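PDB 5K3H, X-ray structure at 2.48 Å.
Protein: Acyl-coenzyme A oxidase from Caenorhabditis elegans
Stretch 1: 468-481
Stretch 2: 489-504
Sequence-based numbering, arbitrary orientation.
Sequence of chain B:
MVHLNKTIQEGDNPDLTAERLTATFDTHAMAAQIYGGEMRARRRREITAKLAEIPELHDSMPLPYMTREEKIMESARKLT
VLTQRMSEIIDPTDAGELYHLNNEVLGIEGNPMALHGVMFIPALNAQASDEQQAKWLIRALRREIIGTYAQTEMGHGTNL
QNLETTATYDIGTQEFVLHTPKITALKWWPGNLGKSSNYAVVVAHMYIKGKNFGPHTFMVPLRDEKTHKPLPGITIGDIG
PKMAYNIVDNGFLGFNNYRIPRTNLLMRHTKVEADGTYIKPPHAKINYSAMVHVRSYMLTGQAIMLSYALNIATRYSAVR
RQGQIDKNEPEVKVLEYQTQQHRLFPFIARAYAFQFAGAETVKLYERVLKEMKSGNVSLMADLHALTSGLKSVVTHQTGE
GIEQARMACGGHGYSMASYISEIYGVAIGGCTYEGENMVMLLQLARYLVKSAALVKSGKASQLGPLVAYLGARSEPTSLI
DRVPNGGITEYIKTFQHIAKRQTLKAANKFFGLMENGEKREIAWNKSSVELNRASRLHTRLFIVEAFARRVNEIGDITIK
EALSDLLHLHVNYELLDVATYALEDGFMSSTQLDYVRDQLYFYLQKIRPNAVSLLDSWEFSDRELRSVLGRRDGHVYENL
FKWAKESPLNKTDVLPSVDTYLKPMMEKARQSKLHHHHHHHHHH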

# COMPACT_ATOMS: atom_id res chain seq x y z
N ALA B 468 -22.28 4.66 26.83
CA ALA B 468 -23.67 4.84 27.26
C ALA B 468 -24.64 4.74 26.11
O ALA B 468 -25.78 4.33 26.31
N TYR B 469 -24.23 5.18 24.92
CA TYR B 469 -25.10 5.10 23.76
C TYR B 469 -25.57 3.67 23.52
O TYR B 469 -26.54 3.46 22.78
N LEU B 470 -24.86 2.68 24.07
CA LEU B 470 -25.28 1.29 23.91
C LEU B 470 -26.57 1.01 24.67
O LEU B 470 -27.31 0.09 24.31
N GLY B 471 -26.84 1.77 25.74
CA GLY B 471 -28.07 1.62 26.48
C GLY B 471 -29.20 2.56 26.10
O GLY B 471 -30.28 2.49 26.70
N ALA B 472 -28.99 3.45 25.13
CA ALA B 472 -29.98 4.43 24.73
C ALA B 472 -30.96 3.87 23.71
O ALA B 472 -30.67 2.90 23.00
N ARG B 473 -32.12 4.53 23.60
CA ARG B 473 -33.21 4.07 22.74
C ARG B 473 -33.14 4.74 21.38
O ARG B 473 -32.90 5.94 21.28
N SER B 474 -33.38 3.97 20.35
CA SER B 474 -33.30 4.53 19.02
C SER B 474 -34.68 5.01 18.59
O SER B 474 -35.70 4.45 18.98
N GLU B 475 -34.69 6.07 17.79
CA GLU B 475 -35.87 6.45 17.05
C GLU B 475 -36.17 5.41 15.98
O GLU B 475 -35.32 4.57 15.67
N PRO B 476 -37.40 5.40 15.44
CA PRO B 476 -37.71 4.40 14.41
C PRO B 476 -36.80 4.49 13.19
O PRO B 476 -36.42 3.46 12.63
N THR B 477 -36.45 5.70 12.75
CA THR B 477 -35.60 5.84 11.56
C THR B 477 -34.58 6.93 11.81
O THR B 477 -34.65 7.69 12.78
N SER B 478 -33.69 7.09 10.84
CA SER B 478 -32.78 8.22 10.87
C SER B 478 -33.55 9.46 10.47
O SER B 478 -34.49 9.39 9.68
N LEU B 479 -33.19 10.60 11.06
CA LEU B 479 -33.88 11.84 10.75
C LEU B 479 -33.05 12.73 9.84
O LEU B 479 -33.26 13.94 9.77
N ILE B 480 -32.12 12.13 9.10
CA ILE B 480 -31.35 12.87 8.12
C ILE B 480 -32.27 13.24 6.96
O ILE B 480 -32.93 12.36 6.37
N ASP B 481 -32.33 14.53 6.64
CA ASP B 481 -33.17 15.06 5.56
C ASP B 481 -34.65 14.92 5.88
O ASP B 481 -35.49 14.81 4.97
N THR B 489 -26.20 16.55 14.34
CA THR B 489 -26.64 15.60 15.35
C THR B 489 -27.47 14.47 14.77
O THR B 489 -27.45 13.36 15.31
N GLU B 490 -28.15 14.67 13.64
CA GLU B 490 -28.83 13.51 13.07
C GLU B 490 -27.83 12.49 12.51
O GLU B 490 -28.10 11.28 12.59
N TYR B 491 -26.68 12.93 12.00
CA TYR B 491 -25.63 12.00 11.57
C TYR B 491 -25.01 11.28 12.77
O TYR B 491 -24.72 10.08 12.71
N ILE B 492 -24.72 12.02 13.84
CA ILE B 492 -24.17 11.39 15.04
C ILE B 492 -25.13 10.34 15.58
O ILE B 492 -24.74 9.20 15.85
N LYS B 493 -26.42 10.68 15.67
CA LYS B 493 -27.40 9.70 16.15
C LYS B 493 -27.50 8.49 15.23
O LYS B 493 -27.79 7.39 15.70
N THR B 494 -27.27 8.68 13.93
CA THR B 494 -27.32 7.57 12.98
C THR B 494 -26.10 6.65 13.15
O THR B 494 -26.24 5.42 13.13
N PHE B 495 -24.90 7.23 13.33
CA PHE B 495 -23.72 6.42 13.65
C PHE B 495 -23.87 5.70 14.99
O PHE B 495 -23.43 4.55 15.15
N GLN B 496 -24.47 6.37 15.98
CA GLN B 496 -24.69 5.70 17.25
C GLN B 496 -25.60 4.49 17.07
O GLN B 496 -25.32 3.41 17.61
N HIS B 497 -26.65 4.64 16.26
CA HIS B 497 -27.56 3.53 16.02
C HIS B 497 -26.85 2.34 15.38
O HIS B 497 -26.99 1.20 15.85
N ILE B 498 -26.10 2.56 14.29
CA ILE B 498 -25.54 1.40 13.61
C ILE B 498 -24.45 0.75 14.46
O ILE B 498 -24.35 -0.48 14.49
N ALA B 499 -23.65 1.54 15.20
CA ALA B 499 -22.64 0.95 16.08
C ALA B 499 -23.28 0.13 17.20
O ALA B 499 -22.80 -0.97 17.53
N LYS B 500 -24.34 0.64 17.83
CA LYS B 500 -25.07 -0.17 18.81
C LYS B 500 -25.66 -1.42 18.16
O LYS B 500 -25.52 -2.53 18.70
N ARG B 501 -26.30 -1.28 17.00
CA ARG B 501 -26.93 -2.45 16.39
C ARG B 501 -25.91 -3.55 16.12
O ARG B 501 -26.14 -4.72 16.42
N GLN B 502 -24.75 -3.18 15.55
CA GLN B 502 -23.72 -4.18 15.24
C GLN B 502 -23.06 -4.71 16.51
O GLN B 502 -22.65 -5.88 16.56
N THR B 503 -22.96 -3.88 17.55
CA THR B 503 -22.42 -4.36 18.82
C THR B 503 -23.32 -5.42 19.45
O THR B 503 -22.84 -6.47 19.91
N LEU B 504 -24.62 -5.14 19.54
CA LEU B 504 -25.52 -6.11 20.16
C LEU B 504 -25.68 -7.36 19.29
O LEU B 504 -25.79 -8.48 19.81

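A mostly irregular segment, with a short 3-10 segment at 469-470, that lies along a helix can be tied to it by individual side-chain contacts, and the acyl-coenzyme A oxidase segment 468-481, packed against the helix 489-504, illustrates how a few side chains and waters do this. The shortest polar contact is a salt bridge, Glu475 OE1 to Lys493 NZ at 2.5 Å. The CA-to-CB bonds of both residues point sideways, so it is the ends of the chains that close the gap: Lys493 leaves the helix with chi1 m and chi2 t, while Glu475 adopts chi1 and chi2 values between the usual wells. Lys493 NZ also pairs with Glu490 OE2, one turn back, at 3.1 Å, although the position of that oxygen is less certain.

Lys500 gathers a second polar cluster. Its side chain, t, t, p, t, carries NZ to the loop, where it donates to Ala472 O at 2.9 Å and to Ser474 OG at 2.7 Å. A water accepts from the same NZ at 3.0 Å and from Ser474 N at 2.8 Å, so a single ammonium group engages the loop backbone both directly and through solvent. Ser474, rotamer m with CB toward the helix, completes the network: its OG lies 2.8 Å from His497 ND1, near the plane of the imidazole, a placement that suits a hydrogen bond with a ring nitrogen.

Farther along, hydroxyls form a chain. Ser478 OG (chi1 t) donates to Thr494 OG1 at 2.6 Å, and Thr494 OG1, rotamer m, donates in turn to Glu490 O at 2.7 Å, a carbonyl one turn back in its helix. A second water sits between the stretches nearby, accepting from Leu479 N at 2.7 Å and lying 2.6 Å from Glu490 OE2.

Apolar packing flanks these groups. Ile480, m and t, lays CD1 over one face of the Tyr491 ring, 3.7 Å from its centroid and 16° off the normal, a CH-pi contact; its CG1 also approaches Glu490 CB at 3.9 Å. Tyr491 starts with CB pointing away, yet its ring comes nearer to the loop. At the other end of the interface, Tyr469 points toward the helix with chi1 p. Its ring edge meets the backbone, CD2 lying 3.6 Å from Gln496 O, while CE2 reaches Ala499 CB at 3.9 Å. Leu470, m and t, rests CD2 against Lys500 CB at 3.8 Å and CD1 against Thr503 CG2 at 4.0 Å. Lys500 thus serves twice, its aliphatic stem as packing surface and its tip as donor.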

# COMPACT_ATOMS: atom_id res chain seq x y z
CB ALA B 468 -23.84 6.19 27.93
CB TYR B 469 -24.37 5.65 22.52
CG TYR B 469 -23.36 4.71 21.91
CD1 TYR B 469 -22.08 4.60 22.43
CD2 TYR B 469 -23.68 3.96 20.77
CE1 TYR B 469 -21.16 3.73 21.86
CE2 TYR B 469 -22.76 3.10 20.20
CZ TYR B 469 -21.51 2.99 20.74
OH TYR B 469 -20.57 2.15 20.18
CB LEU B 470 -24.18 0.32 24.35
CG LEU B 470 -22.96 0.21 23.43
CD1 LEU B 470 -22.02 -0.86 23.96
CD2 LEU B 470 -23.39 -0.07 21.97
CB ALA B 472 -29.30 5.68 24.17
CB ARG B 473 -34.56 4.36 23.38
CG ARG B 473 -34.77 3.81 24.77
CD ARG B 473 -36.21 4.07 25.18
NE ARG B 473 -36.32 4.79 26.44
CZ ARG B 473 -36.18 4.20 27.63
NH1 ARG B 473 -36.31 4.92 28.74
NH2 ARG B 473 -35.92 2.90 27.70
CB SER B 474 -32.78 3.49 18.03
OG SER B 474 -31.39 3.36 18.15
CB GLU B 475 -35.70 7.84 16.48
CG GLU B 475 -36.42 8.87 17.32
CD GLU B 475 -35.63 10.13 17.59
OE1 GLU B 475 -34.74 10.47 16.76
OE2 GLU B 475 -35.94 10.81 18.60
CB PRO B 476 -39.17 4.70 14.06
CG PRO B 476 -39.69 5.51 15.16
CD PRO B 476 -38.56 6.24 15.78
CB THR B 477 -36.41 6.24 10.32
OG1 THR B 477 -37.05 7.50 10.57
CG2 THR B 477 -37.45 5.18 9.97
CB SER B 478 -31.60 7.99 9.91
OG SER B 478 -30.73 9.12 9.90
CB LEU B 479 -34.28 12.57 12.05
CG LEU B 479 -35.29 11.89 12.99
CD1 LEU B 479 -35.55 12.66 14.28
CD2 LEU B 479 -36.62 11.66 12.29
CB ILE B 480 -30.15 12.03 7.65
CG1 ILE B 480 -29.10 11.93 8.76
CG2 ILE B 480 -29.54 12.59 6.37
CD1 ILE B 480 -27.96 10.97 8.41
CB ASP B 481 -32.86 14.39 4.20
CG ASP B 481 -33.50 15.14 3.02
OD1 ASP B 481 -33.59 16.38 3.10
OD2 ASP B 481 -33.94 14.49 2.02
CB THR B 489 -27.42 16.32 16.46
OG1 THR B 489 -28.68 16.78 15.97
CG2 THR B 489 -26.62 17.53 16.96
CB GLU B 490 -29.84 13.93 12.00
CG GLU B 490 -30.94 14.87 12.52
CD GLU B 490 -31.57 14.39 13.83
OE1 GLU B 490 -31.93 15.25 14.64
OE2 GLU B 490 -31.72 13.16 14.05
CB TYR B 491 -24.54 12.73 10.78
CG TYR B 491 -24.95 13.15 9.39
CD1 TYR B 491 -25.62 14.34 9.18
CD2 TYR B 491 -24.67 12.34 8.30
CE1 TYR B 491 -26.03 14.73 7.89
CE2 TYR B 491 -25.06 12.71 7.00
CZ TYR B 491 -25.74 13.92 6.80
OH TYR B 491 -26.12 14.30 5.52
CB ILE B 492 -23.82 12.47 16.08
CG1 ILE B 492 -22.64 13.32 15.55
CG2 ILE B 492 -23.39 11.84 17.37
CD1 ILE B 492 -22.19 14.45 16.47
CB LYS B 493 -28.79 10.32 16.32
CG LYS B 493 -28.87 11.31 17.45
CD LYS B 493 -30.32 11.54 17.81
CE LYS B 493 -31.12 12.05 16.62
NZ LYS B 493 -32.58 11.70 16.70
CB THR B 494 -27.43 8.12 11.56
OG1 THR B 494 -28.64 8.89 11.48
CG2 THR B 494 -27.48 7.03 10.51
CB PHE B 495 -22.45 7.28 13.69
CG PHE B 495 -21.99 7.77 12.34
CD1 PHE B 495 -21.58 6.87 11.38
CD2 PHE B 495 -21.94 9.11 12.06
CE1 PHE B 495 -21.14 7.29 10.17
CE2 PHE B 495 -21.51 9.56 10.83
CZ PHE B 495 -21.10 8.66 9.88
CB GLN B 496 -25.28 6.70 18.26
CG GLN B 496 -24.23 7.65 18.81
CD GLN B 496 -24.79 8.73 19.74
OE1 GLN B 496 -25.99 8.99 19.76
NE2 GLN B 496 -23.90 9.40 20.49
CB HIS B 497 -28.74 3.98 15.16
CG HIS B 497 -29.66 2.86 14.80
ND1 HIS B 497 -30.65 2.41 15.65
CD2 HIS B 497 -29.69 2.05 13.71
CE1 HIS B 497 -31.28 1.40 15.08
NE2 HIS B 497 -30.72 1.16 13.91
CB ILE B 498 -25.05 1.71 12.17
CG1 ILE B 498 -23.71 2.42 12.16
CG2 ILE B 498 -26.06 2.53 11.35
CD1 ILE B 498 -23.43 3.02 10.79
CB ALA B 499 -21.72 2.03 16.65
CB LYS B 500 -26.19 0.65 19.45
CG LYS B 500 -27.11 -0.19 20.35
CD LYS B 500 -28.26 0.64 20.92
CE LYS B 500 -29.20 1.09 19.79
NZ LYS B 500 -30.27 2.03 20.24
CB ARG B 501 -27.66 -2.09 15.11
CG ARG B 501 -28.83 -3.02 14.84
CD ARG B 501 -29.40 -2.84 13.42
NE ARG B 501 -28.75 -3.74 12.46
CZ ARG B 501 -27.78 -3.38 11.63
NH1 ARG B 501 -27.33 -2.13 11.63
NH2 ARG B 501 -27.25 -4.27 10.79
CB GLN B 502 -22.68 -3.57 14.28
CG GLN B 502 -21.55 -4.51 13.85
CD GLN B 502 -22.01 -5.74 13.05
OE1 GLN B 502 -23.03 -5.71 12.34
NE2 GLN B 502 -21.24 -6.82 13.14
CB THR B 503 -22.21 -3.18 19.76
OG1 THR B 503 -21.17 -2.36 19.23
CG2 THR B 503 -21.84 -3.66 21.16
CB LEU B 504 -26.88 -5.46 20.42
CG LEU B 504 -26.85 -4.13 21.20
CD1 LEU B 504 -28.27 -3.57 21.30
CD2 LEU B 504 -26.20 -4.21 22.58
O HOH W 1 -33.10 1.25 20.84
O HOH W 2 -31.44 10.76 13.07